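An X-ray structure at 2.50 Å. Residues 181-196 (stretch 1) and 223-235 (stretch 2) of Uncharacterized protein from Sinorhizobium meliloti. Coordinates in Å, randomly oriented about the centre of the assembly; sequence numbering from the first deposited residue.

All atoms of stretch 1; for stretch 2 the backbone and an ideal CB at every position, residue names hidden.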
# COMPACT_ATOMS: atom_id res chain seq x y z
N GLN A 181 23.62 1.81 -10.09
CA GLN A 181 23.17 1.82 -11.48
C GLN A 181 21.78 2.41 -11.73
O GLN A 181 21.36 2.54 -12.89
CB GLN A 181 23.28 0.42 -12.09
CG GLN A 181 24.68 0.11 -12.58
CD GLN A 181 24.70 -1.07 -13.53
OE1 GLN A 181 23.95 -1.12 -14.50
NE2 GLN A 181 25.58 -2.03 -13.26
N VAL A 182 21.06 2.77 -10.67
CA VAL A 182 19.77 3.46 -10.84
C VAL A 182 20.08 4.85 -11.38
O VAL A 182 21.19 5.35 -11.21
CB VAL A 182 18.97 3.59 -9.53
CG1 VAL A 182 17.50 3.84 -9.81
CG2 VAL A 182 19.09 2.34 -8.70
N LYS A 183 19.12 5.47 -12.06
CA LYS A 183 19.36 6.80 -12.61
C LYS A 183 18.88 7.91 -11.69
O LYS A 183 19.37 9.02 -11.76
CB LYS A 183 18.75 6.91 -14.01
CG LYS A 183 19.77 7.34 -15.06
CD LYS A 183 19.72 6.47 -16.31
CE LYS A 183 18.55 6.84 -17.22
NZ LYS A 183 18.39 5.89 -18.35
N GLU A 184 17.92 7.61 -10.82
CA GLU A 184 17.34 8.61 -9.92
C GLU A 184 17.17 8.02 -8.52
O GLU A 184 17.10 6.79 -8.36
CB GLU A 184 15.98 9.09 -10.46
CG GLU A 184 16.04 9.98 -11.70
CD GLU A 184 16.53 11.39 -11.41
OE1 GLU A 184 16.15 11.95 -10.36
OE2 GLU A 184 17.28 11.94 -12.23
N PRO A 185 17.11 8.90 -7.49
CA PRO A 185 16.84 8.41 -6.13
C PRO A 185 15.66 7.44 -6.07
O PRO A 185 14.68 7.59 -6.79
CB PRO A 185 16.55 9.70 -5.36
CG PRO A 185 17.45 10.70 -6.01
CD PRO A 185 17.48 10.33 -7.48
N VAL A 186 15.81 6.46 -5.19
CA VAL A 186 14.94 5.31 -5.05
C VAL A 186 14.33 5.30 -3.64
O VAL A 186 14.89 5.88 -2.70
CB VAL A 186 15.79 4.05 -5.30
CG1 VAL A 186 15.56 2.95 -4.27
CG2 VAL A 186 15.60 3.54 -6.72
N ILE A 187 13.17 4.68 -3.49
CA ILE A 187 12.60 4.40 -2.19
C ILE A 187 12.73 2.90 -1.95
O ILE A 187 12.12 2.10 -2.66
CB ILE A 187 11.12 4.79 -2.09
CG1 ILE A 187 10.95 6.30 -2.22
CG2 ILE A 187 10.52 4.30 -0.78
CD1 ILE A 187 9.51 6.72 -2.45
N ILE A 188 13.52 2.53 -0.96
CA ILE A 188 13.77 1.13 -0.65
C ILE A 188 12.63 0.58 0.18
O ILE A 188 12.16 1.20 1.14
CB ILE A 188 15.11 0.94 0.10
CG1 ILE A 188 16.28 1.20 -0.85
CG2 ILE A 188 15.19 -0.47 0.69
CD1 ILE A 188 17.64 1.00 -0.24
N HIS A 189 12.18 -0.61 -0.19
CA HIS A 189 11.07 -1.21 0.51
C HIS A 189 11.48 -2.45 1.28
O HIS A 189 11.95 -3.44 0.72
CB HIS A 189 9.96 -1.49 -0.47
CG HIS A 189 8.69 -1.97 0.18
ND1 HIS A 189 7.75 -2.63 -0.50
CD2 HIS A 189 8.25 -1.88 1.50
CE1 HIS A 189 6.74 -2.94 0.33
NE2 HIS A 189 7.05 -2.48 1.55
N TRP A 190 11.33 -2.36 2.60
CA TRP A 190 11.47 -3.49 3.50
C TRP A 190 10.09 -4.00 3.85
O TRP A 190 9.41 -3.46 4.72
CB TRP A 190 12.22 -3.06 4.75
CG TRP A 190 12.59 -4.21 5.64
CD1 TRP A 190 12.25 -5.55 5.48
CD2 TRP A 190 13.34 -4.15 6.90
NE1 TRP A 190 12.74 -6.30 6.52
CE2 TRP A 190 13.40 -5.52 7.40
CE3 TRP A 190 13.94 -3.13 7.63
CZ2 TRP A 190 14.06 -5.84 8.59
CZ3 TRP A 190 14.60 -3.46 8.82
CH2 TRP A 190 14.66 -4.78 9.29
N LEU A 191 9.68 -5.05 3.14
CA LEU A 191 8.37 -5.68 3.29
C LEU A 191 8.47 -6.87 4.26
O LEU A 191 9.23 -7.80 4.01
CB LEU A 191 7.92 -6.18 1.91
CG LEU A 191 6.52 -6.75 1.61
CD1 LEU A 191 5.41 -5.78 1.98
CD2 LEU A 191 6.43 -7.11 0.13
N GLY A 192 7.72 -6.83 5.36
CA GLY A 192 7.75 -7.91 6.37
C GLY A 192 7.08 -9.22 5.96
O GLY A 192 6.30 -9.26 5.01
N GLU A 193 7.39 -10.29 6.70
CA GLU A 193 6.92 -11.65 6.38
C GLU A 193 5.41 -11.89 6.53
O GLU A 193 4.87 -12.87 6.01
CB GLU A 193 7.71 -12.75 7.12
CG GLU A 193 8.07 -12.47 8.57
CD GLU A 193 9.43 -11.79 8.70
OE1 GLU A 193 9.45 -10.58 9.05
OE2 GLU A 193 10.47 -12.45 8.45
N MSE A 194 4.73 -11.00 7.25
CA MSE A 194 3.28 -11.13 7.40
C MSE A 194 2.61 -10.73 6.11
O MSE A 194 1.50 -11.20 5.81
CB MSE A 194 2.77 -10.32 8.58
CG MSE A 194 3.98 -9.86 9.37
SE MSE A 194 4.45 -8.04 8.76
CE MSE A 194 3.79 -7.42 10.51
N PHE A 195 3.28 -9.88 5.35
CA PHE A 195 2.83 -9.50 4.02
C PHE A 195 3.31 -10.50 2.96
O PHE A 195 2.56 -10.84 2.02
CB PHE A 195 3.25 -8.07 3.69
CG PHE A 195 2.61 -7.02 4.56
CD1 PHE A 195 1.28 -6.66 4.38
CD2 PHE A 195 3.34 -6.40 5.57
CE1 PHE A 195 0.68 -5.70 5.19
CE2 PHE A 195 2.75 -5.43 6.37
CZ PHE A 195 1.42 -5.08 6.18
N ASP A 196 4.55 -10.97 3.11
CA ASP A 196 5.11 -11.94 2.19
C ASP A 196 5.97 -12.94 2.95
O ASP A 196 7.10 -12.63 3.34
CB ASP A 196 5.93 -11.26 1.08
CG ASP A 196 6.00 -12.10 -0.20
OD1 ASP A 196 6.02 -13.36 -0.13
OD2 ASP A 196 6.05 -11.49 -1.29
N UNK A 223 23.45 6.93 0.04
CA UNK A 223 22.48 7.94 0.50
C UNK A 223 21.90 8.86 -0.59
O UNK A 223 20.68 9.10 -0.63
CB UNK A 223 23.15 8.81 1.56
N UNK A 224 22.78 9.36 -1.48
CA UNK A 224 22.37 10.22 -2.60
C UNK A 224 21.42 9.50 -3.57
O UNK A 224 20.54 10.12 -4.16
CB UNK A 224 23.61 10.71 -3.36
N UNK A 225 21.60 8.19 -3.71
CA UNK A 225 20.74 7.37 -4.55
C UNK A 225 19.47 6.86 -3.86
O UNK A 225 18.73 6.08 -4.45
CB UNK A 225 21.54 6.17 -5.07
N UNK A 226 19.23 7.29 -2.62
CA UNK A 226 18.09 6.80 -1.84
C UNK A 226 17.24 7.96 -1.31
O UNK A 226 17.64 8.65 -0.37
CB UNK A 226 18.58 5.93 -0.68
N UNK A 227 16.08 8.16 -1.91
CA UNK A 227 15.12 9.17 -1.46
C UNK A 227 14.53 8.78 -0.10
O UNK A 227 14.38 9.62 0.78
CB UNK A 227 14.00 9.35 -2.49
N UNK A 228 14.22 7.49 0.07
CA UNK A 228 13.69 7.01 1.34
C UNK A 228 13.62 5.50 1.56
O UNK A 228 14.01 4.72 0.69
CB UNK A 228 12.28 7.57 1.51
N UNK A 229 13.14 5.11 2.74
CA UNK A 229 12.87 3.70 3.03
C UNK A 229 11.44 3.55 3.53
O UNK A 229 10.99 4.35 4.36
CB UNK A 229 13.86 3.15 4.06
N UNK A 230 10.73 2.56 2.99
CA UNK A 230 9.40 2.19 3.48
C UNK A 230 9.53 0.91 4.29
O UNK A 230 9.97 -0.12 3.78
CB UNK A 230 8.41 2.01 2.33
N UNK A 231 9.14 0.99 5.56
CA UNK A 231 9.19 -0.18 6.40
C UNK A 231 7.77 -0.69 6.65
O UNK A 231 6.86 0.09 7.02
CB UNK A 231 9.90 0.13 7.72
N UNK A 232 7.59 -1.99 6.41
CA UNK A 232 6.31 -2.69 6.53
C UNK A 232 6.47 -3.90 7.43
O UNK A 232 6.28 -5.04 7.00
CB UNK A 232 5.78 -3.11 5.16
N UNK A 233 6.85 -3.65 8.68
CA UNK A 233 7.07 -4.68 9.68
C UNK A 233 5.99 -4.65 10.75
O UNK A 233 5.94 -5.52 11.61
CB UNK A 233 8.45 -4.51 10.32
N UNK A 234 5.16 -3.61 10.70
CA UNK A 234 4.13 -3.35 11.72
C UNK A 234 4.64 -3.43 13.16
O UNK A 234 3.94 -3.88 14.07
CB UNK A 234 2.98 -4.35 11.55
N UNK A 235 5.89 -2.99 13.35
CA UNK A 235 6.52 -2.92 14.66
C UNK A 235 6.88 -1.45 14.84
O UNK A 235 7.92 -0.99 14.37
CB UNK A 235 7.74 -3.84 14.78

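Positions 223 and 224 show stretch 1 little. The ideal CB of each has nothing of it within 5.5 Å, so many residues would suit; both are alanine, A223 and A224.

At 225 the CB points sideways, but nearby lies the carbonyl of V182, an acceptor that a long donor could reach. Lysine or arginine would suit. The residue is K225: its NZ donates to V182 O at 2.7 Å.

Position 226 pairs with V186 in parallel, its CB on the face shared with I188; the ideal CB of 226 is 5.0 Å from I188 CD1. A beta-branched or other aliphatic residue fits. V226 is deposited, its CG2 4.0 Å from I188 CD1.

The chain turns at 227, and the register slips by one in a bulge. The CB points toward P185 and I187, so a small or medium side chain, apolar or polar, could pass them. D227 packs its CB 3.8 Å from P185 CB; D227 N makes a weak bond to V186 O at 2.7 Å.

Position 228 is nearly fully extended (-168/180), a conformation easiest for glycine, although an ideal CB would stay 4.2 Å from I187 CG1. G228 O receives I188 N at 2.8 Å.

At 229 the CB shares the face of I188 and W190, inviting a branched aliphatic. I229 places CD1 4.4 Å from W190 CB.

At 230 the CB lies beside I187 and H189, 4.0 Å from H189 CD2. An aliphatic or a long chain with a methylene shaft could cover the imidazole. K230, all trans, sets CD 3.8 Å from the centroid of the H189 ring, over its face.

Position 231 pairs with W190, and a side chain of some length is needed to meet the indole. Isoleucine, leucine or methionine would do; I231 brings CD1 to 3.7 Å from W190 CE3.

At 232 the CB is hemmed by H189 NE2 (3.9 Å) and F195 CE2 (4.0 Å), favouring something small, perhaps polar. S232 puts OG 3.4 Å from H189 NE2.

The CB of 233 points away, yet a flexible apolar chain could return to the indole. L233 does: CD2 lies over the five-membered ring of W190, 3.9 Å from its centroid.

Position 234 has positive phi (48/36), where glycine or asparagine is common, but its CB points toward M194 and F195, rewarding an apolar chain. L234 puts CG 4.0 Å from F195 CE2.

Position 235 is beyond reach and precedes a helix; serine, threonine or aspartate is typical. S235 makes no capping bond.

Stretch 2 223-235: AAKVDGIKISLLS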
# COMPACT_ATOMS: atom_id res chain seq x y z
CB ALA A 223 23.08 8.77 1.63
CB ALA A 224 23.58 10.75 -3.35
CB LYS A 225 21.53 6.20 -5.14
CG LYS A 225 21.61 6.22 -6.65
CD LYS A 225 22.72 7.11 -7.18
CE LYS A 225 22.78 7.06 -8.70
NZ LYS A 225 22.92 5.67 -9.21
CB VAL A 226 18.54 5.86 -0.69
CG1 VAL A 226 17.39 5.50 0.24
CG2 VAL A 226 19.17 4.59 -1.25
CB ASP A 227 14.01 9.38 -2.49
CG ASP A 227 12.93 10.37 -2.04
OD1 ASP A 227 13.17 11.60 -2.07
OD2 ASP A 227 11.82 9.91 -1.67
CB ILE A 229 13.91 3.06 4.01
CG1 ILE A 229 13.36 1.78 4.64
CG2 ILE A 229 14.31 4.01 5.13
CD1 ILE A 229 14.42 0.79 5.05
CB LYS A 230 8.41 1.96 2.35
CG LYS A 230 7.09 1.36 2.81
CD LYS A 230 6.18 0.96 1.64
CE LYS A 230 4.96 0.21 2.16
NZ LYS A 230 3.95 -0.16 1.13
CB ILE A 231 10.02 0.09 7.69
CG1 ILE A 231 10.42 -1.23 8.35
CG2 ILE A 231 9.29 1.03 8.65
CD1 ILE A 231 11.48 -1.10 9.42
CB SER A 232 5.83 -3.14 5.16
OG SER A 232 5.33 -2.05 4.41
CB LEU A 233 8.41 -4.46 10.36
CG LEU A 233 9.69 -4.53 9.54
CD1 LEU A 233 10.86 -4.57 10.51
CD2 LEU A 233 9.70 -5.76 8.65
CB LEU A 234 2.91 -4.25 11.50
CG LEU A 234 2.21 -4.27 10.14
CD1 LEU A 234 0.90 -5.01 10.29
CD2 LEU A 234 1.96 -2.87 9.58
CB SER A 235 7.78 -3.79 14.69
OG SER A 235 8.04 -4.31 16.00
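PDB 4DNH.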